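Local coordinates for protein lactate dehydrogenase (Eimeria maxima, PDB 6CT6) that probably interconverts pyruvate and lactate with the coenzyme pair NADH/NAD+, and is captured here with NADH and the substrate analogue oxamate, at residues 271-285 / 296-310. Sequence-based numbering, arbitrary orientation.
With GLC (alpha-D-glucopyranose), chain E.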
loop_
_atom_site.group_PDB
_atom_site.type_symbol
_atom_site.label_atom_id
_atom_site.label_comp_id
_atom_site.label_asym_id
_atom_site.label_seq_id
_atom_site.Cartn_x
_atom_site.Cartn_y
_atom_site.Cartn_z
ATOM N N LEU B 271 0.970 -2.444 32.124
ATOM C CA LEU B 271 0.700 -1.588 33.271
ATOM C C LEU B 271 0.678 -2.420 34.545
ATOM O O LEU B 271 0.140 -3.530 34.562
ATOM C CB LEU B 271 -0.642 -0.871 33.116
ATOM C CG LEU B 271 -0.843 -0.058 31.841
ATOM C CD1 LEU B 271 -2.288 0.403 31.747
ATOM C CD2 LEU B 271 0.112 1.120 31.807
ATOM N N ASN B 272 1.263 -1.878 35.615
ATOM C CA ASN B 272 1.150 -2.474 36.951
ATOM C C ASN B 272 0.933 -1.328 37.937
ATOM O O ASN B 272 1.888 -0.785 38.498
ATOM C CB ASN B 272 2.374 -3.306 37.312
ATOM C CG ASN B 272 2.104 -4.255 38.464
ATOM O OD1 ASN B 272 1.467 -5.294 38.288
ATOM N ND2 ASN B 272 2.579 -3.899 39.653
ATOM N N GLY B 273 -0.333 -0.970 38.141
ATOM C CA GLY B 273 -0.689 0.141 38.998
ATOM C C GLY B 273 -1.474 1.202 38.257
ATOM O O GLY B 273 -2.588 1.557 38.653
ATOM N N GLN B 274 -0.902 1.704 37.165
ATOM C CA GLN B 274 -1.531 2.784 36.418
ATOM C C GLN B 274 -2.912 2.364 35.936
ATOM O O GLN B 274 -3.129 1.217 35.536
ATOM C CB GLN B 274 -0.669 3.183 35.218
ATOM C CG GLN B 274 0.794 3.468 35.535
ATOM C CD GLN B 274 1.670 2.237 35.411
ATOM O OE1 GLN B 274 1.195 1.106 35.531
ATOM N NE2 GLN B 274 2.958 2.450 35.155
ATOM N N TYR B 275 -3.851 3.308 35.974
ATOM C CA TYR B 275 -5.193 3.107 35.436
ATOM C C TYR B 275 -5.932 1.968 36.126
ATOM O O TYR B 275 -6.865 1.391 35.555
ATOM C CB TYR B 275 -5.139 2.857 33.925
ATOM C CG TYR B 275 -4.705 4.072 33.144
ATOM C CD1 TYR B 275 -5.637 4.998 32.704
ATOM C CD2 TYR B 275 -3.367 4.297 32.856
ATOM C CE1 TYR B 275 -5.252 6.115 31.995
ATOM C CE2 TYR B 275 -2.969 5.413 32.146
ATOM C CZ TYR B 275 -3.918 6.318 31.718
ATOM O OH TYR B 275 -3.533 7.432 31.010
ATOM N N ASN B 276 -5.537 1.629 37.351
ATOM C CA ASN B 276 -6.149 0.536 38.099
ATOM C C ASN B 276 -5.936 -0.807 37.409
ATOM O O ASN B 276 -6.717 -1.744 37.607
ATOM C CB ASN B 276 -7.644 0.797 38.314
ATOM C CG ASN B 276 -8.225 -0.038 39.433
ATOM O OD1 ASN B 276 -8.951 -1.001 39.192
ATOM N ND2 ASN B 276 -7.903 0.326 40.670
ATOM N N VAL B 277 -4.885 -0.911 36.595
ATOM C CA VAL B 277 -4.560 -2.124 35.854
ATOM C C VAL B 277 -3.454 -2.859 36.593
ATOM O O VAL B 277 -2.479 -2.247 37.045
ATOM C CB VAL B 277 -4.138 -1.792 34.408
ATOM C CG1 VAL B 277 -3.589 -3.030 33.705
ATOM C CG2 VAL B 277 -5.310 -1.219 33.632
ATOM N N ASN B 278 -3.595 -4.177 36.703
ATOM C CA ASN B 278 -2.680 -5.004 37.487
ATOM C C ASN B 278 -2.068 -6.080 36.593
ATOM O O ASN B 278 -2.699 -7.105 36.318
ATOM C CB ASN B 278 -3.412 -5.613 38.678
ATOM C CG ASN B 278 -3.888 -4.563 39.662
ATOM O OD1 ASN B 278 -3.099 -3.753 40.151
ATOM N ND2 ASN B 278 -5.188 -4.556 39.942
ATOM N N ASN B 279 -0.837 -5.837 36.145
ATOM C CA ASN B 279 -0.030 -6.841 35.449
ATOM C C ASN B 279 -0.683 -7.303 34.144
ATOM O O ASN B 279 -0.739 -8.498 33.846
ATOM C CB ASN B 279 0.258 -8.036 36.365
ATOM C CG ASN B 279 1.095 -9.111 35.688
ATOM O OD1 ASN B 279 2.067 -8.816 34.993
ATOM N ND2 ASN B 279 0.705 -10.366 35.876
ATOM N N HIS B 280 -1.176 -6.361 33.346
ATOM C CA HIS B 280 -1.569 -6.689 31.982
ATOM C C HIS B 280 -1.574 -5.410 31.153
ATOM O O HIS B 280 -1.182 -4.338 31.624
ATOM C CB HIS B 280 -2.914 -7.430 31.944
ATOM C CG HIS B 280 -4.104 -6.597 32.312
ATOM N ND1 HIS B 280 -4.710 -5.728 31.430
ATOM C CD2 HIS B 280 -4.834 -6.545 33.451
ATOM C CE1 HIS B 280 -5.747 -5.158 32.017
ATOM N NE2 HIS B 280 -5.844 -5.635 33.246
ATOM N N TYR B 281 -1.995 -5.542 29.899
ATOM C CA TYR B 281 -1.855 -4.487 28.907
ATOM C C TYR B 281 -3.171 -3.748 28.697
ATOM O O TYR B 281 -4.258 -4.307 28.872
ATOM C CB TYR B 281 -1.363 -5.068 27.578
ATOM C CG TYR B 281 0.031 -5.645 27.661
ATOM C CD1 TYR B 281 1.118 -4.964 27.136
ATOM C CD2 TYR B 281 0.261 -6.865 28.281
ATOM C CE1 TYR B 281 2.395 -5.485 27.216
ATOM C CE2 TYR B 281 1.532 -7.395 28.368
ATOM C CZ TYR B 281 2.596 -6.700 27.834
ATOM O OH TYR B 281 3.866 -7.223 27.921
ATOM N N LEU B 282 -3.055 -2.477 28.319
ATOM C CA LEU B 282 -4.214 -1.635 28.060
ATOM C C LEU B 282 -3.774 -0.459 27.199
ATOM O O LEU B 282 -2.644 0.020 27.312
ATOM C CB LEU B 282 -4.850 -1.139 29.365
ATOM C CG LEU B 282 -6.240 -0.508 29.271
ATOM C CD1 LEU B 282 -7.301 -1.566 28.995
ATOM C CD2 LEU B 282 -6.571 0.262 30.541
ATOM N N GLY B 283 -4.681 -0.001 26.342
ATOM C CA GLY B 283 -4.410 1.143 25.492
ATOM C C GLY B 283 -4.353 2.447 26.258
ATOM O O GLY B 283 -5.386 2.950 26.709
ATOM N N VAL B 284 -3.155 3.007 26.419
ATOM C CA VAL B 284 -2.973 4.251 27.160
ATOM C C VAL B 284 -1.972 5.135 26.424
ATOM O O VAL B 284 -1.148 4.649 25.640
ATOM C CB VAL B 284 -2.488 3.997 28.603
ATOM C CG1 VAL B 284 -3.513 3.177 29.370
ATOM C CG2 VAL B 284 -1.137 3.290 28.602
ATOM N N PRO B 285 -2.024 6.443 26.670
ATOM C CA PRO B 285 -1.024 7.336 26.065
ATOM C C PRO B 285 0.369 7.072 26.619
ATOM O O PRO B 285 0.575 7.017 27.833
ATOM C CB PRO B 285 -1.531 8.737 26.431
ATOM C CG PRO B 285 -2.444 8.537 27.595
ATOM C CD PRO B 285 -3.062 7.191 27.400
ATOM N N ILE B 296 4.785 6.448 30.400
ATOM C CA ILE B 296 3.359 6.164 30.384
ATOM C C ILE B 296 2.661 7.319 31.084
ATOM O O ILE B 296 2.973 7.636 32.237
ATOM C CB ILE B 296 3.041 4.818 31.059
ATOM C CG1 ILE B 296 3.642 3.673 30.241
ATOM C CG2 ILE B 296 1.532 4.630 31.192
ATOM C CD1 ILE B 296 3.761 2.379 31.002
ATOM N N ILE B 297 1.728 7.950 30.385
ATOM C CA ILE B 297 1.030 9.122 30.894
ATOM C C ILE B 297 -0.276 8.671 31.525
ATOM O O ILE B 297 -1.020 7.870 30.942
ATOM C CB ILE B 297 0.787 10.150 29.773
ATOM C CG1 ILE B 297 2.135 10.656 29.246
ATOM C CG2 ILE B 297 -0.064 11.307 30.285
ATOM C CD1 ILE B 297 2.038 11.448 27.966
ATOM N N GLU B 298 -0.560 9.190 32.716
ATOM C CA GLU B 298 -1.721 8.785 33.502
ATOM C C GLU B 298 -2.719 9.939 33.515
ATOM O O GLU B 298 -2.532 10.930 34.228
ATOM C CB GLU B 298 -1.298 8.379 34.909
ATOM C CG GLU B 298 -2.398 7.691 35.691
ATOM C CD GLU B 298 -1.865 6.716 36.724
ATOM O OE1 GLU B 298 -0.649 6.748 37.010
ATOM O OE2 GLU B 298 -2.664 5.910 37.245
ATOM N N LEU B 299 -3.782 9.797 32.728
ATOM C CA LEU B 299 -4.789 10.839 32.607
ATOM C C LEU B 299 -5.562 11.002 33.913
ATOM O O LEU B 299 -5.756 10.049 34.673
ATOM C CB LEU B 299 -5.760 10.503 31.474
ATOM C CG LEU B 299 -5.162 10.342 30.072
ATOM C CD1 LEU B 299 -6.205 9.799 29.105
ATOM C CD2 LEU B 299 -4.615 11.661 29.566
ATOM N N ASP B 300 -6.012 12.231 34.166
ATOM C CA ASP B 300 -6.825 12.528 35.346
ATOM C C ASP B 300 -8.301 12.320 35.001
ATOM O O ASP B 300 -9.108 13.249 34.935
ATOM C CB ASP B 300 -6.549 13.943 35.839
ATOM C CG ASP B 300 -7.235 14.248 37.157
ATOM O OD1 ASP B 300 -7.596 13.293 37.877
ATOM O OD2 ASP B 300 -7.409 15.443 37.477
ATOM N N LEU B 301 -8.640 11.052 34.772
ATOM C CA LEU B 301 -9.999 10.688 34.399
ATOM C C LEU B 301 -10.973 10.985 35.535
ATOM O O LEU B 301 -10.652 10.844 36.719
ATOM C CB LEU B 301 -10.078 9.202 34.034
ATOM C CG LEU B 301 -9.235 8.711 32.852
ATOM C CD1 LEU B 301 -9.351 7.199 32.689
ATOM C CD2 LEU B 301 -9.660 9.411 31.572
ATOM N N ASN B 302 -12.181 11.394 35.158
ATOM C CA ASN B 302 -13.249 11.607 36.119
ATOM C C ASN B 302 -13.947 10.278 36.414
ATOM O O ASN B 302 -13.603 9.226 35.866
ATOM C CB ASN B 302 -14.223 12.664 35.599
ATOM C CG ASN B 302 -14.970 12.221 34.350
ATOM O OD1 ASN B 302 -15.075 11.030 34.061
ATOM N ND2 ASN B 302 -15.503 13.188 33.606
ATOM N N GLN B 303 -14.956 10.326 37.283
ATOM C CA GLN B 303 -15.578 9.095 37.763
ATOM C C GLN B 303 -16.295 8.358 36.636
ATOM O O GLN B 303 -16.153 7.139 36.494
ATOM C CB GLN B 303 -16.539 9.414 38.909
ATOM C CG GLN B 303 -15.913 10.263 40.006
ATOM C CD GLN B 303 -14.556 9.747 40.439
ATOM O OE1 GLN B 303 -14.411 8.582 40.809
ATOM N NE2 GLN B 303 -13.549 10.611 40.379
ATOM N N GLU B 304 -17.071 9.078 35.822
ATOM C CA GLU B 304 -17.752 8.431 34.704
ATOM C C GLU B 304 -16.756 7.740 33.782
ATOM O O GLU B 304 -16.987 6.609 33.337
ATOM C CB GLU B 304 -18.577 9.449 33.913
ATOM C CG GLU B 304 -19.071 8.917 32.567
ATOM C CD GLU B 304 -19.959 9.897 31.828
ATOM O OE1 GLU B 304 -20.531 10.796 32.477
ATOM O OE2 GLU B 304 -20.080 9.766 30.591
ATOM N N GLU B 305 -15.645 8.410 33.472
ATOM C CA GLU B 305 -14.663 7.835 32.561
ATOM C C GLU B 305 -13.994 6.610 33.175
ATOM O O GLU B 305 -13.759 5.613 32.482
ATOM C CB GLU B 305 -13.636 8.901 32.182
ATOM C CG GLU B 305 -14.232 10.016 31.325
ATOM C CD GLU B 305 -13.412 11.294 31.347
ATOM O OE1 GLU B 305 -12.396 11.350 32.072
ATOM O OE2 GLU B 305 -13.794 12.250 30.640
ATOM N N LYS B 306 -13.686 6.662 34.474
ATOM C CA LYS B 306 -13.169 5.480 35.160
ATOM C C LYS B 306 -14.148 4.316 35.060
ATOM O O LYS B 306 -13.739 3.164 34.878
ATOM C CB LYS B 306 -12.886 5.804 36.624
ATOM C CG LYS B 306 -11.637 6.631 36.861
ATOM C CD LYS B 306 -11.611 7.157 38.284
ATOM C CE LYS B 306 -10.338 7.926 38.577
ATOM N NZ LYS B 306 -10.585 9.056 39.510
ATOM N N LYS B 307 -15.446 4.599 35.183
ATOM C CA LYS B 307 -16.452 3.549 35.054
ATOM C C LYS B 307 -16.401 2.925 33.666
ATOM O O LYS B 307 -16.352 1.698 33.522
ATOM C CB LYS B 307 -17.843 4.126 35.337
ATOM C CG LYS B 307 -19.003 3.150 35.136
ATOM C CD LYS B 307 -20.299 3.896 34.846
ATOM C CE LYS B 307 -21.458 2.943 34.594
ATOM N NZ LYS B 307 -21.869 2.210 35.823
ATOM N N LEU B 308 -16.419 3.765 32.628
ATOM C CA LEU B 308 -16.351 3.258 31.263
ATOM C C LEU B 308 -15.070 2.467 31.033
ATOM O O LEU B 308 -15.100 1.380 30.444
ATOM C CB LEU B 308 -16.458 4.418 30.277
ATOM C CG LEU B 308 -17.832 5.093 30.261
ATOM C CD1 LEU B 308 -17.775 6.479 29.631
ATOM C CD2 LEU B 308 -18.835 4.220 29.524
ATOM N N LEU B 309 -13.934 2.989 31.502
ATOM C CA LEU B 309 -12.671 2.290 31.297
ATOM C C LEU B 309 -12.668 0.917 31.959
ATOM O O LEU B 309 -11.996 -0.000 31.475
ATOM C CB LEU B 309 -11.503 3.122 31.830
ATOM C CG LEU B 309 -10.118 2.539 31.532
ATOM C CD1 LEU B 309 -9.896 2.414 30.030
ATOM C CD2 LEU B 309 -9.027 3.388 32.156
ATOM N N GLN B 310 -13.397 0.754 33.065
ATOM C CA GLN B 310 -13.434 -0.551 33.715
ATOM C C GLN B 310 -14.066 -1.592 32.800
ATOM O O GLN B 310 -13.720 -2.777 32.874
ATOM C CB GLN B 310 -14.186 -0.463 35.045
ATOM C CG GLN B 310 -13.965 -1.660 35.972
ATOM C CD GLN B 310 -12.505 -1.863 36.345
ATOM O OE1 GLN B 310 -12.003 -2.986 36.326
ATOM N NE2 GLN B 310 -11.821 -0.777 36.696
HETATM C C1 GLC E . -20.069 8.778 26.622
HETATM C C2 GLC E . -18.987 9.908 26.742
HETATM C C3 GLC E . -19.607 11.290 26.441
HETATM C C4 GLC E . -20.248 11.170 25.084
HETATM C C5 GLC E . -21.461 10.287 25.293
HETATM C C6 GLC E . -22.225 10.329 23.957
HETATM O O1 GLC E . -20.744 8.652 27.843
HETATM O O2 GLC E . -18.451 9.939 28.037
HETATM O O3 GLC E . -18.589 12.248 26.361
HETATM O O4 GLC E . -20.698 12.435 24.673
HETATM O O5 GLC E . -21.016 8.966 25.541
HETATM O O6 GLC E . -21.320 9.999 22.938
HETATM O O HOH W 1 3.360 5.760 34.566
#
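Tyr-275 points its hydroxyl into the chain at 297-299, with Ile-297 O at the ring edge, in the alpha/beta C-terminal domain of the lactate/malate dehydrogenase fold, where the loop between antiparallel strands 263-272 and 281-289 meets the run leading into helix 303-328. CG sits anti to the carbonyl carbon (chi1 -68°), and the ring reaches in until its hydroxyl is gripped twice: OH donates to Ile-297 O at 2.6 Å and accepts from Leu-299 N at 2.9 Å. These two bonds pin the phenol; Val-284 CG1 lies over one face and Glu-298 CG over the opposite one, both displaced toward the rim. On the first turns of the helix the two methyls of Leu-309 divide: CD2 comes obliquely to Tyr-275 CD1 at 3.8 Å, while CD1 meets Leu-282 CD2 tip to tip. Glu-298, extended beyond CG, crosses the side chain of Gln-274 at about a right angle, and Tyr-275 N donates to its OE2 at 3.1 Å from above the carboxylate plane. Just past edge strand 294-296, Ile-297 N bonds to Pro-285 O, and Ile-296 CG2 touches both Leu-271 CD2 and Val-284 CG2. Asn-302 and Glu-305 close a capping box at the helix start, and Arg-196 makes a salt bridge with Glu-305. Two residues past the N-cap, Glu-304 OE2 accepts from both O1 and O2 of the bound glucose, each at 3.0 Å.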